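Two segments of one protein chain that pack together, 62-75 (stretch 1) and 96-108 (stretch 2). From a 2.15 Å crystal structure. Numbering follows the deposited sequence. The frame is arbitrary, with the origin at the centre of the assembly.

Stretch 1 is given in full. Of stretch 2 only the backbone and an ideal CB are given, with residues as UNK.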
ATOM      1  N   PRO A  62       0.762  -9.460  14.043  1.00 34.21           N
ATOM      2  CA  PRO A  62       1.468  -9.063  15.270  1.00 35.21           C
ATOM      3  C   PRO A  62       2.194  -7.725  15.129  1.00 33.70           C
ATOM      4  O   PRO A  62       2.144  -6.935  16.054  1.00 36.56           O
ATOM      5  CB  PRO A  62       2.513 -10.173  15.463  1.00 36.86           C
ATOM      6  CG  PRO A  62       2.022 -11.327  14.669  1.00 36.99           C
ATOM      7  CD  PRO A  62       1.213 -10.762  13.524  1.00 31.58           C
ATOM      8  N   LEU A  63       2.864  -7.487  14.005  1.00 35.32           N
ATOM      9  CA  LEU A  63       3.672  -6.279  13.847  1.00 30.91           C
ATOM     10  C   LEU A  63       2.902  -5.158  13.144  1.00 24.90           C
ATOM     11  O   LEU A  63       3.497  -4.183  12.678  1.00 25.81           O
ATOM     12  CB  LEU A  63       4.988  -6.599  13.116  1.00 30.89           C
ATOM     13  CG  LEU A  63       5.959  -7.545  13.865  1.00 41.37           C
ATOM     14  CD1 LEU A  63       7.088  -8.054  12.979  1.00 42.31           C
ATOM     15  CD2 LEU A  63       6.535  -6.895  15.118  1.00 35.39           C
ATOM     16  N   GLY A  64       1.582  -5.301  13.071  1.00 27.58           N
ATOM     17  CA  GLY A  64       0.755  -4.366  12.310  1.00 26.54           C
ATOM     18  C   GLY A  64       1.152  -2.907  12.480  1.00 25.41           C
ATOM     19  O   GLY A  64       1.338  -2.171  11.518  1.00 27.80           O
ATOM     20  N   HIS A  65       1.289  -2.480  13.722  1.00 25.96           N
ATOM     21  CA  HIS A  65       1.489  -1.065  13.981  1.00 28.00           C
ATOM     22  C   HIS A  65       2.910  -0.653  13.707  1.00 28.32           C
ATOM     23  O   HIS A  65       3.156   0.484  13.318  1.00 25.97           O
ATOM     24  CB  HIS A  65       1.109  -0.719  15.421  1.00 28.53           C
ATOM     25  CG  HIS A  65      -0.363  -0.730  15.672  1.00 39.00           C
ATOM     26  ND1 HIS A  65      -1.153   0.388  15.494  1.00 35.83           N
ATOM     27  CD2 HIS A  65      -1.193  -1.719  16.081  1.00 36.14           C
ATOM     28  CE1 HIS A  65      -2.402   0.090  15.801  1.00 36.10           C
ATOM     29  NE2 HIS A  65      -2.453  -1.183  16.162  1.00 38.87           N
ATOM     30  N   GLU A  66       3.844  -1.579  13.923  1.00 25.44           N
ATOM     31  CA  GLU A  66       5.263  -1.306  13.693  1.00 30.16           C
ATOM     32  C   GLU A  66       5.560  -1.150  12.199  1.00 32.32           C
ATOM     33  O   GLU A  66       6.338  -0.287  11.790  1.00 30.34           O
ATOM     34  CB  GLU A  66       6.125  -2.442  14.273  1.00 29.69           C
ATOM     35  CG  GLU A  66       6.241  -2.439  15.785  1.00 34.90           C
ATOM     36  CD  GLU A  66       5.159  -3.276  16.480  1.00 39.31           C
ATOM     37  OE1 GLU A  66       4.151  -3.669  15.837  1.00 43.06           O
ATOM     38  OE2 GLU A  66       5.315  -3.524  17.690  1.00 40.88           O
ATOM     39  N   LEU A  67       4.952  -2.009  11.385  1.00 26.65           N
ATOM     40  CA  LEU A  67       5.064  -1.889   9.941  1.00 21.87           C
ATOM     41  C   LEU A  67       4.459  -0.556   9.447  1.00 23.34           C
ATOM     42  O   LEU A  67       5.072   0.135   8.661  1.00 24.65           O
ATOM     43  CB  LEU A  67       4.418  -3.105   9.266  1.00 22.89           C
ATOM     44  CG  LEU A  67       5.277  -4.375   9.530  1.00 25.11           C
ATOM     45  CD1 LEU A  67       4.514  -5.612   9.164  1.00 24.33           C
ATOM     46  CD2 LEU A  67       6.583  -4.311   8.732  1.00 21.07           C
ATOM     47  N   THR A  68       3.264  -0.203   9.920  1.00 30.06           N
ATOM     48  CA  THR A  68       2.652   1.074   9.537  1.00 32.23           C
ATOM     49  C   THR A  68       3.579   2.271   9.822  1.00 24.47           C
ATOM     50  O   THR A  68       3.682   3.179   9.021  1.00 28.05           O
ATOM     51  CB  THR A  68       1.275   1.284  10.233  1.00 22.80           C
ATOM     52  OG1 THR A  68       0.340   0.307   9.754  1.00 28.08           O
ATOM     53  CG2 THR A  68       0.686   2.739   9.980  1.00 14.04           C
ATOM     54  N   ARG A  69       4.247   2.254  10.962  1.00 25.30           N
ATOM     55  CA  ARG A  69       5.174   3.326  11.334  1.00 21.05           C
ATOM     56  C   ARG A  69       6.406   3.240  10.462  1.00 26.11           C
ATOM     57  O   ARG A  69       6.916   4.254  10.025  1.00 24.63           O
ATOM     58  CB  ARG A  69       5.540   3.247  12.826  1.00 22.49           C
ATOM     59  CG  ARG A  69       6.528   4.350  13.339  1.00 22.30           C
ATOM     60  CD  ARG A  69       6.540   4.401  14.876  1.00 25.31           C
ATOM     61  NE  ARG A  69       5.342   5.035  15.402  1.00 28.20           N
ATOM     62  CZ  ARG A  69       5.186   6.354  15.522  1.00 31.55           C
ATOM     63  NH1 ARG A  69       6.172   7.173  15.183  1.00 24.86           N
ATOM     64  NH2 ARG A  69       4.046   6.851  15.987  1.00 29.33           N
ATOM     65  N   ALA A  70       6.866   2.020  10.181  1.00 25.80           N
ATOM     66  CA  ALA A  70       8.015   1.832   9.309  1.00 23.30           C
ATOM     67  C   ALA A  70       7.695   2.361   7.914  1.00 31.36           C
ATOM     68  O   ALA A  70       8.521   3.042   7.292  1.00 22.42           O
ATOM     69  CB  ALA A  70       8.414   0.357   9.254  1.00 27.88           C
ATOM     70  N   TRP A  71       6.476   2.074   7.442  1.00 25.07           N
ATOM     71  CA  TRP A  71       6.019   2.598   6.158  1.00 21.52           C
ATOM     72  C   TRP A  71       5.887   4.134   6.166  1.00 13.54           C
ATOM     73  O   TRP A  71       6.196   4.801   5.193  1.00 30.11           O
ATOM     74  CB  TRP A  71       4.662   1.973   5.805  1.00 18.10           C
ATOM     75  CG  TRP A  71       4.230   2.283   4.418  1.00 18.50           C
ATOM     76  CD1 TRP A  71       3.208   3.127   4.042  1.00 16.76           C
ATOM     77  CD2 TRP A  71       4.788   1.756   3.201  1.00 24.52           C
ATOM     78  NE1 TRP A  71       3.121   3.168   2.664  1.00 17.73           N
ATOM     79  CE2 TRP A  71       4.062   2.326   2.127  1.00 19.30           C
ATOM     80  CE3 TRP A  71       5.842   0.872   2.917  1.00 23.78           C
ATOM     81  CZ2 TRP A  71       4.341   2.022   0.786  1.00 21.94           C
ATOM     82  CZ3 TRP A  71       6.128   0.579   1.596  1.00 15.92           C
ATOM     83  CH2 TRP A  71       5.375   1.149   0.538  1.00 25.71           C
ATOM     84  N   ALA A  72       5.363   4.667   7.254  1.00 22.96           N
ATOM     85  CA  ALA A  72       5.306   6.117   7.429  1.00 22.40           C
ATOM     86  C   ALA A  72       6.722   6.692   7.243  1.00 26.29           C
ATOM     87  O   ALA A  72       6.912   7.730   6.618  1.00 22.31           O
ATOM     88  CB  ALA A  72       4.744   6.440   8.822  1.00 22.13           C
ATOM     89  N   LEU A  73       7.728   5.982   7.748  1.00 22.97           N
ATOM     90  CA  LEU A  73       9.105   6.475   7.656  1.00 21.60           C
ATOM     91  C   LEU A  73       9.569   6.423   6.209  1.00 27.44           C
ATOM     92  O   LEU A  73      10.097   7.407   5.670  1.00 30.82           O
ATOM     93  CB  LEU A  73      10.049   5.679   8.590  1.00 15.55           C
ATOM     94  CG  LEU A  73      11.503   6.140   8.515  1.00 22.16           C
ATOM     95  CD1 LEU A  73      11.642   7.623   8.922  1.00 25.14           C
ATOM     96  CD2 LEU A  73      12.373   5.226   9.395  1.00 24.21           C
ATOM     97  N   ALA A  74       9.355   5.271   5.571  1.00 23.15           N
ATOM     98  CA  ALA A  74       9.565   5.133   4.136  1.00 17.88           C
ATOM     99  C   ALA A  74       8.934   6.290   3.331  1.00 24.22           C
ATOM    100  O   ALA A  74       9.566   6.866   2.457  1.00 27.47           O
ATOM    101  CB  ALA A  74       8.978   3.807   3.645  1.00 23.00           C
HETATM  102  N   MSE A  75       7.666   6.584   3.585  1.00 22.64           N
HETATM  103  CA  MSE A  75       7.007   7.677   2.866  1.00 30.86           C
HETATM  104  C   MSE A  75       7.730   9.017   3.124  1.00 27.11           C
HETATM  105  O   MSE A  75       8.086   9.733   2.195  1.00 28.97           O
HETATM  106  CB  MSE A  75       5.522   7.777   3.266  1.00 23.26           C
HETATM  107  CG  MSE A  75       4.670   6.497   3.036  1.00 37.96           C
HETATM  108 SE   MSE A  75       2.820   6.711   3.752  1.00 44.41          SE
HETATM  109  CE  MSE A  75       2.215   7.602   2.154  1.00 33.51           C
ATOM    110  N   UNK A  96      11.004 -14.094   7.844  1.00 47.32           N
ATOM    111  CA  UNK A  96      11.785 -13.585   8.962  1.00 49.93           C
ATOM    112  C   UNK A  96      11.374 -12.155   9.284  1.00 47.50           C
ATOM    113  O   UNK A  96      12.172 -11.232   9.201  1.00 51.00           O
ATOM    114  CB  UNK A  96      13.282 -13.654   8.651  1.00 49.93           C
ATOM    115  N   UNK A  97      10.102 -11.996   9.625  1.00 41.84           N
ATOM    116  CA  UNK A  97       9.577 -10.763  10.188  1.00 39.87           C
ATOM    117  C   UNK A  97       8.751 -11.101  11.404  1.00 36.95           C
ATOM    118  O   UNK A  97       7.525 -11.173  11.307  1.00 40.41           O
ATOM    119  CB  UNK A  97       8.748  -9.988   9.162  1.00 39.87           C
ATOM    120  N   UNK A  98       9.399 -11.293  12.549  1.00 39.35           N
ATOM    121  CA  UNK A  98       8.689 -11.717  13.753  1.00 39.59           C
ATOM    122  C   UNK A  98       8.650 -10.661  14.845  1.00 40.67           C
ATOM    123  O   UNK A  98       7.712 -10.627  15.633  1.00 43.28           O
ATOM    124  CB  UNK A  98       9.335 -12.988  14.308  1.00 39.59           C
ATOM    125  N   UNK A  99       9.676  -9.821  14.912  1.00 34.51           N
ATOM    126  CA  UNK A  99       9.818  -8.893  16.029  1.00 34.90           C
ATOM    127  C   UNK A  99      10.084  -7.464  15.569  1.00 27.44           C
ATOM    128  O   UNK A  99      10.419  -7.227  14.425  1.00 33.95           O
ATOM    129  CB  UNK A  99      10.949  -9.356  16.950  1.00 34.90           C
ATOM    130  N   UNK A 100       9.904  -6.503  16.470  1.00 29.44           N
ATOM    131  CA  UNK A 100      10.180  -5.114  16.118  1.00 31.87           C
ATOM    132  C   UNK A 100      11.609  -4.929  15.655  1.00 36.21           C
ATOM    133  O   UNK A 100      11.806  -4.145  14.742  1.00 36.50           O
ATOM    134  CB  UNK A 100       9.898  -4.196  17.309  1.00 31.87           C
ATOM    135  N   UNK A 101      12.576  -5.646  16.229  1.00 32.48           N
ATOM    136  CA  UNK A 101      13.961  -5.547  15.755  1.00 33.09           C
ATOM    137  C   UNK A 101      14.098  -6.009  14.299  1.00 33.84           C
ATOM    138  O   UNK A 101      14.917  -5.492  13.539  1.00 30.19           O
ATOM    139  CB  UNK A 101      14.883  -6.376  16.651  1.00 33.09           C
ATOM    140  N   UNK A 102      13.329  -7.020  13.913  1.00 30.57           N
ATOM    141  CA  UNK A 102      13.351  -7.458  12.528  1.00 27.06           C
ATOM    142  C   UNK A 102      12.958  -6.288  11.615  1.00 26.15           C
ATOM    143  O   UNK A 102      13.589  -6.060  10.589  1.00 28.16           O
ATOM    144  CB  UNK A 102      12.413  -8.650  12.323  1.00 27.06           C
ATOM    145  N   UNK A 103      11.887  -5.576  11.986  1.00 27.41           N
ATOM    146  CA  UNK A 103      11.371  -4.465  11.163  1.00 27.94           C
ATOM    147  C   UNK A 103      12.472  -3.443  10.894  1.00 25.35           C
ATOM    148  O   UNK A 103      12.731  -3.093   9.751  1.00 21.51           O
ATOM    149  CB  UNK A 103      10.184  -3.788  11.851  1.00 27.94           C
ATOM    150  N   UNK A 104      13.135  -3.001  11.958  1.00 31.27           N
ATOM    151  CA  UNK A 104      14.219  -2.026  11.836  1.00 34.02           C
ATOM    152  C   UNK A 104      15.394  -2.569  11.023  1.00 29.31           C
ATOM    153  O   UNK A 104      16.009  -1.866  10.223  1.00 32.05           O
ATOM    154  CB  UNK A 104      14.703  -1.606  13.225  1.00 34.02           C
ATOM    155  N   UNK A 105      15.720  -3.832  11.251  1.00 35.68           N
ATOM    156  CA  UNK A 105      16.825  -4.465  10.545  1.00 32.29           C
ATOM    157  C   UNK A 105      16.571  -4.493   9.040  1.00 30.17           C
ATOM    158  O   UNK A 105      17.432  -4.110   8.245  1.00 28.93           O
ATOM    159  CB  UNK A 105      17.047  -5.885  11.070  1.00 32.29           C
ATOM    160  N   UNK A 106      15.375  -4.915   8.632  1.00 31.29           N
ATOM    161  CA  UNK A 106      15.065  -4.934   7.205  1.00 18.84           C
ATOM    162  C   UNK A 106      15.033  -3.499   6.629  1.00 20.99           C
ATOM    163  O   UNK A 106      15.415  -3.278   5.484  1.00 30.31           O
ATOM    164  CB  UNK A 106      13.725  -5.634   6.969  1.00 18.84           C
ATOM    165  N   UNK A 107      14.555  -2.525   7.402  1.00 24.53           N
ATOM    166  CA  UNK A 107      14.458  -1.159   6.873  1.00 24.19           C
ATOM    167  C   UNK A 107      15.876  -0.632   6.623  1.00 31.38           C
ATOM    168  O   UNK A 107      16.170  -0.087   5.557  1.00 33.28           O
ATOM    169  CB  UNK A 107      13.697  -0.246   7.836  1.00 24.19           C
ATOM    170  N   UNK A 108      16.753  -0.825   7.606  1.00 25.25           N
ATOM    171  CA  UNK A 108      18.157  -0.379   7.504  1.00 30.89           C
ATOM    172  C   UNK A 108      18.897  -1.037   6.363  1.00 27.87           C
ATOM    173  O   UNK A 108      19.653  -0.396   5.657  1.00 31.55           O
ATOM    174  CB  UNK A 108      18.900  -0.663   8.811  1.00 30.89           C
TER

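Position 96 lies in the loop ahead of the helix, and its CB has nothing of stretch 1 within 5.5 Å. Almost any residue would suit. It is R96.

At position 97 CA-to-CB points toward stretch 1, and the ideal CB is 4.6 Å from L63 CD1. L67 also offers methyls here, so a medium or large apolar side chain fits. It is L97. Its CD1 lies 4.4 Å from L67 CD2.

Position 98 points away, so its side chain is little constrained. It is H98. Its backbone still packs against stretch 1, with H98 C 3.6 Å from L63 CD1.

Position 99 also points away, and its phi/psi of -131/164 directly precedes a helix. This is an N-cap site, suited to Ser, Thr, Asp or Asn. It is S99, whose OG accepts from the backbone N of position 102 at 3.3 Å.

Position 100 opens the helix with phi -58. Its CB points sideways, 4.3 Å from E66 CG. A small or compact apolar residue suits it, and proline is well tolerated in a first turn. It is P100. Its CD packs 3.7 Å from L63 CD2.

Position 101 is out of reach, so polar residues are acceptable. It is D101.

Position 102 points sideways, with its CB 5.4 Å from L63 CD1. An acidic or amide side chain could reach back to the free NH groups before the helix. It is D102. Its OD2 accepts from H98 N at 2.8 Å and from S99 N at 3.0 Å.

Position 103 points toward stretch 1, its ideal CB 4.8 Å from L67 CD2, 4.9 Å from E66 CB and 5.2 Å from A70 CB. Val, Ile, Leu or Ala could fit. It is V103. CG1 lies 3.6 Å from A70 CB, while CG2 is 4.0 Å from both L63 CD1 and L67 CD2.

Positions 104, 105 and 106 have no neighbour in stretch 1 near their CB atoms, and many residues would do. They are R104, R105 and V106. R104 pairs with D101 and R105 with D102 in salt bridges.

Position 107 points toward stretch 1, but nothing there lies within 5.5 Å of its CB. A long apolar side chain, such as Phe, Leu or Met, could span the gap to A70, L73 and A74. It is F107. L73 CD2 sits over one ring face, 3.5 Å from F107 CZ, in a CH-pi contact. At the ring edge, F107 CE2 is 3.3 Å from A70 O.

Position 108 is out of reach. It is M108, a selenomethionine.

Stretch 2 (96-108) RLHSPDDVRRVFM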
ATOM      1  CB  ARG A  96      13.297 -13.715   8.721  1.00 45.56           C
ATOM      2  CG  ARG A  96      13.844 -12.874   7.576  0.74 55.39           C
ATOM      3  CD  ARG A  96      15.042 -13.549   6.909  0.82 62.30           C
ATOM      4  NE  ARG A  96      16.006 -14.063   7.879  0.66 70.59           N
ATOM      5  CZ  ARG A  96      16.681 -15.200   7.730  0.62 74.87           C
ATOM      6  NH1 ARG A  96      16.495 -15.947   6.650  0.68 74.72           N
ATOM      7  NH2 ARG A  96      17.538 -15.595   8.662  0.68 77.83           N
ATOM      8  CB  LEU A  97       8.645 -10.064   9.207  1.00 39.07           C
ATOM      9  CG  LEU A  97       9.100  -8.954   8.277  1.00 38.19           C
ATOM     10  CD1 LEU A  97       7.852  -8.408   7.607  1.00 33.27           C
ATOM     11  CD2 LEU A  97       9.860  -7.835   9.004  1.00 32.28           C
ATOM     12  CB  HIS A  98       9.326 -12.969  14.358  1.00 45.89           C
ATOM     13  CG  HIS A  98       9.768 -13.981  13.350  0.62 47.14           C
ATOM     14  ND1 HIS A  98       8.891 -14.636  12.515  0.84 49.91           N
ATOM     15  CD2 HIS A  98      10.998 -14.476  13.067  0.50 48.75           C
ATOM     16  CE1 HIS A  98       9.559 -15.480  11.749  0.36 48.18           C
ATOM     17  NE2 HIS A  98      10.841 -15.402  12.067  1.00 47.64           N
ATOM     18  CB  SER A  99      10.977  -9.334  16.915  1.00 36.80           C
ATOM     19  OG  SER A  99      12.182  -8.888  16.347  1.00 41.12           O
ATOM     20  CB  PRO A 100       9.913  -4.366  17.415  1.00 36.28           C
ATOM     21  CG  PRO A 100       8.883  -5.190  18.099  1.00 37.43           C
ATOM     22  CD  PRO A 100       9.159  -6.622  17.733  1.00 35.51           C
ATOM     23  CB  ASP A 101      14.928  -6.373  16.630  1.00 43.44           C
ATOM     24  CG  ASP A 101      15.073  -5.834  18.056  1.00 57.73           C
ATOM     25  OD1 ASP A 101      15.810  -6.460  18.852  1.00 63.14           O
ATOM     26  OD2 ASP A 101      14.470  -4.795  18.386  1.00 61.97           O
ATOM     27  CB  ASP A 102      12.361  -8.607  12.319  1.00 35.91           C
ATOM     28  CG  ASP A 102      12.885  -9.940  12.827  1.00 41.55           C
ATOM     29  OD1 ASP A 102      14.102 -10.186  12.725  1.00 39.32           O
ATOM     30  OD2 ASP A 102      12.064 -10.754  13.297  1.00 42.98           O
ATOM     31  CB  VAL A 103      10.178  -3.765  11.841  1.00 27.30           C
ATOM     32  CG1 VAL A 103       9.770  -2.498  11.079  1.00 26.16           C
ATOM     33  CG2 VAL A 103       9.016  -4.736  11.933  1.00 26.28           C
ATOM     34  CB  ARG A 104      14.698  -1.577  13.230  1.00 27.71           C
ATOM     35  CG  ARG A 104      16.095  -0.908  13.226  1.00 29.72           C
ATOM     36  CD  ARG A 104      16.452  -0.373  14.591  1.00 30.23           C
ATOM     37  NE  ARG A 104      16.616  -1.477  15.523  1.00 37.68           N
ATOM     38  CZ  ARG A 104      16.502  -1.367  16.834  1.00 41.81           C
ATOM     39  NH1 ARG A 104      16.244  -0.184  17.382  1.00 45.10           N
ATOM     40  NH2 ARG A 104      16.644  -2.447  17.592  1.00 42.15           N
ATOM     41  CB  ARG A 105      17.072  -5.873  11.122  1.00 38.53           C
ATOM     42  CG  ARG A 105      18.268  -6.605  10.553  1.00 47.18           C
ATOM     43  CD  ARG A 105      18.404  -7.996  11.183  1.00 56.83           C
ATOM     44  NE  ARG A 105      17.134  -8.725  11.247  1.00 62.02           N
ATOM     45  CZ  ARG A 105      16.555  -9.327  10.208  1.00 65.81           C
ATOM     46  NH1 ARG A 105      17.116  -9.293   9.006  1.00 68.50           N
ATOM     47  NH2 ARG A 105      15.401  -9.956  10.369  1.00 67.71           N
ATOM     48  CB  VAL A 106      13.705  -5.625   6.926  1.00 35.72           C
ATOM     49  CG1 VAL A 106      13.264  -5.364   5.491  1.00 34.48           C
ATOM     50  CG2 VAL A 106      13.770  -7.137   7.239  1.00 26.67           C
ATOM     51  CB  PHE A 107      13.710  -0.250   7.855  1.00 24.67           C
ATOM     52  CG  PHE A 107      13.352   1.105   7.294  1.00 30.89           C
ATOM     53  CD1 PHE A 107      14.323   2.081   7.113  1.00 32.91           C
ATOM     54  CD2 PHE A 107      12.035   1.415   6.994  1.00 29.58           C
ATOM     55  CE1 PHE A 107      13.996   3.340   6.616  1.00 32.40           C
ATOM     56  CE2 PHE A 107      11.687   2.663   6.494  1.00 26.52           C
ATOM     57  CZ  PHE A 107      12.668   3.632   6.292  1.00 32.21           C
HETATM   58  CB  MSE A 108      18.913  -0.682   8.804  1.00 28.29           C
HETATM   59  CG  MSE A 108      18.495   0.204   9.940  1.00 32.55           C
HETATM   60 SE   MSE A 108      19.317  -0.425  11.569  1.00 43.17          SE
HETATM   61  CE  MSE A 108      21.163  -0.468  10.855  1.00 22.56           C
TER
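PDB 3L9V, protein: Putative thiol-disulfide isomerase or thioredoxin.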